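PDB 3RRI: Glyoxalase/bleomycin resistance protein/dioxygenase from Alicyclobacillus acidocaldarius subsp. acidocaldarius, which is a metalloprotein of the glyoxalase/bleomycin resistance/dioxygenase superfamily and probably acts as a dioxygenase. Local coordinates for residues H97-R102 and E109-F114. Sequence-based numbering, arbitrary orientation.
Sequences HDLSRR and EHETFF
Arg101 reaches across to two glutamates two residues apart, Glu109 just before the partner strand and Glu111 within it. Its CB lies 3.8 Å from Glu109 OE2, and CG keeps a similar distance from that oxygen. The bend at chi2 (-75°) sets CD between the two acids, near Glu109 OE2 and 3.8 Å from Glu111 CG. NE then runs alongside Glu111, 3.5 Å from its CG. At the tip the two amino groups part company: NH1 donates to Glu109 OE2 at 2.9 Å, with the oxygen in the guanidinium plane but the donor well above the carboxylate plane, whereas NH2 forms a longer salt bridge, 3.4 Å, to Glu111 OE1, the two flat groups only 14° apart. Glu109 OE1 is taken by the backbone N of Gly105.

This network lies on one face of an antiparallel beta hairpin in one of the two sheets of a glyoxalase (VOC) fold, which strand 110-116 continues to strand 122-128. Ser100 and Thr112 exchange backbone hydrogen bonds, as do Arg102 and His110, while a beta bulge shifts the register by one before His97 pairs with Phe114. On the opposite face, Arg102 CB lies over the His110 ring and its CG comes closer, 3.0 Å from His110 NE2; His110 ND1 is hydrogen-bonded to Glu108 O.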
loop_
_atom_site.group_PDB
_atom_site.type_symbol
_atom_site.label_atom_id
_atom_site.label_comp_id
_atom_site.label_asym_id
_atom_site.label_seq_id
_atom_site.Cartn_x
_atom_site.Cartn_y
_atom_site.Cartn_z
ATOM N N HIS A 97 -3.452 -3.458 35.375
ATOM C CA HIS A 97 -2.432 -2.439 35.633
ATOM C C HIS A 97 -2.771 -1.178 34.854
ATOM O O HIS A 97 -2.955 -1.215 33.643
ATOM C CB HIS A 97 -1.034 -2.961 35.267
ATOM C CG HIS A 97 0.083 -2.264 35.982
ATOM N ND1 HIS A 97 0.386 -0.933 35.768
ATOM C CD2 HIS A 97 0.967 -2.707 36.909
ATOM C CE1 HIS A 97 1.413 -0.589 36.531
ATOM N NE2 HIS A 97 1.776 -1.643 37.239
ATOM N N ASP A 98 -2.880 -0.034 35.544
ATOM C CA ASP A 98 -3.230 1.195 34.871
ATOM C C ASP A 98 -2.028 1.713 34.064
ATOM O O ASP A 98 -0.930 1.156 34.126
ATOM C CB ASP A 98 -3.703 2.266 35.906
ATOM C CG ASP A 98 -4.735 3.255 35.326
ATOM O OD1 ASP A 98 -4.741 3.533 34.096
ATOM O OD2 ASP A 98 -5.575 3.776 36.108
ATOM N N LEU A 99 -2.256 2.780 33.320
ATOM C CA LEU A 99 -1.269 3.396 32.458
ATOM C C LEU A 99 0.042 3.597 33.191
ATOM O O LEU A 99 0.080 4.194 34.296
ATOM C CB LEU A 99 -1.783 4.749 31.932
ATOM C CG LEU A 99 -1.126 5.407 30.734
ATOM C CD1 LEU A 99 -1.154 4.479 29.504
ATOM C CD2 LEU A 99 -1.869 6.707 30.430
ATOM N N SER A 100 1.115 3.110 32.562
ATOM C CA SER A 100 2.452 3.099 33.131
ATOM C C SER A 100 3.525 3.105 32.040
ATOM O O SER A 100 3.204 3.046 30.858
ATOM C CB SER A 100 2.609 1.860 34.015
ATOM O OG SER A 100 3.779 1.921 34.805
ATOM N N ARG A 101 4.782 3.180 32.459
ATOM C CA ARG A 101 5.958 3.115 31.576
ATOM C C ARG A 101 6.804 1.909 31.941
ATOM O O ARG A 101 6.946 1.570 33.108
ATOM C CB ARG A 101 6.822 4.343 31.751
ATOM C CG ARG A 101 6.103 5.605 31.489
ATOM C CD ARG A 101 5.882 5.829 30.017
ATOM N NE ARG A 101 5.238 7.126 29.839
ATOM C CZ ARG A 101 5.871 8.283 29.656
ATOM N NH1 ARG A 101 7.197 8.335 29.570
ATOM N NH2 ARG A 101 5.156 9.404 29.537
ATOM N N ARG A 102 7.349 1.255 30.935
ATOM C CA ARG A 102 8.230 0.136 31.129
ATOM C C ARG A 102 9.516 0.487 30.354
ATOM O O ARG A 102 9.461 1.188 29.333
ATOM C CB ARG A 102 7.501 -1.144 30.670
ATOM C CG ARG A 102 8.356 -2.271 30.109
ATOM C CD ARG A 102 8.567 -3.431 31.042
ATOM N NE ARG A 102 9.221 -3.061 32.296
ATOM C CZ ARG A 102 9.906 -3.906 33.066
ATOM N NH1 ARG A 102 10.067 -5.187 32.719
ATOM N NH2 ARG A 102 10.451 -3.458 34.189
ATOM N N GLU A 109 11.847 2.315 25.818
ATOM C CA GLU A 109 10.744 2.751 26.632
ATOM C C GLU A 109 9.410 2.663 25.909
ATOM O O GLU A 109 9.284 3.079 24.749
ATOM C CB GLU A 109 10.926 4.228 27.041
ATOM C CG GLU A 109 9.787 4.709 27.952
ATOM C CD GLU A 109 10.092 5.974 28.736
ATOM O OE1 GLU A 109 11.134 6.613 28.493
ATOM O OE2 GLU A 109 9.259 6.306 29.612
ATOM N N HIS A 110 8.394 2.171 26.616
ATOM C CA HIS A 110 7.047 2.173 26.058
ATOM C C HIS A 110 5.975 2.457 27.121
ATOM O O HIS A 110 6.177 2.100 28.289
ATOM C CB HIS A 110 6.766 0.827 25.375
ATOM C CG HIS A 110 7.140 -0.383 26.186
ATOM N ND1 HIS A 110 8.436 -0.853 26.290
ATOM C CD2 HIS A 110 6.367 -1.275 26.853
ATOM C CE1 HIS A 110 8.445 -1.963 27.009
ATOM N NE2 HIS A 110 7.197 -2.252 27.344
ATOM N N GLU A 111 4.874 3.116 26.717
ATOM C CA GLU A 111 3.688 3.229 27.557
ATOM C C GLU A 111 2.946 1.928 27.483
ATOM O O GLU A 111 2.911 1.297 26.417
ATOM C CB GLU A 111 2.786 4.373 27.107
ATOM C CG GLU A 111 3.417 5.776 27.143
ATOM C CD GLU A 111 2.429 6.925 27.413
ATOM O OE1 GLU A 111 2.865 8.088 27.353
ATOM O OE2 GLU A 111 1.243 6.700 27.696
ATOM N N THR A 112 2.303 1.536 28.584
ATOM C CA THR A 112 1.634 0.249 28.667
ATOM C C THR A 112 0.417 0.362 29.592
ATOM O O THR A 112 0.438 1.143 30.558
ATOM C CB THR A 112 2.603 -0.791 29.249
ATOM O OG1 THR A 112 1.963 -2.051 29.373
ATOM C CG2 THR A 112 3.030 -0.363 30.633
ATOM N N PHE A 113 -0.652 -0.366 29.301
ATOM C CA PHE A 113 -1.682 -0.660 30.298
ATOM C C PHE A 113 -2.156 -2.090 30.088
ATOM O O PHE A 113 -2.015 -2.618 28.981
ATOM C CB PHE A 113 -2.853 0.329 30.281
ATOM C CG PHE A 113 -3.593 0.411 28.972
ATOM C CD1 PHE A 113 -4.741 -0.335 28.746
ATOM C CD2 PHE A 113 -3.178 1.282 27.973
ATOM C CE1 PHE A 113 -5.450 -0.195 27.577
ATOM C CE2 PHE A 113 -3.879 1.375 26.783
ATOM C CZ PHE A 113 -5.007 0.636 26.601
ATOM N N PHE A 114 -2.611 -2.727 31.156
ATOM C CA PHE A 114 -3.127 -4.092 31.098
ATOM C C PHE A 114 -4.599 -4.112 31.466
ATOM O O PHE A 114 -4.983 -3.593 32.528
ATOM C CB PHE A 114 -2.429 -4.983 32.105
ATOM C CG PHE A 114 -1.034 -5.395 31.749
ATOM C CD1 PHE A 114 -0.775 -6.716 31.397
ATOM C CD2 PHE A 114 0.020 -4.522 31.821
ATOM C CE1 PHE A 114 0.520 -7.141 31.107
ATOM C CE2 PHE A 114 1.316 -4.933 31.499
ATOM C CZ PHE A 114 1.562 -6.257 31.153
HETATM O O HOH W 1 0.819 -0.892 32.812
#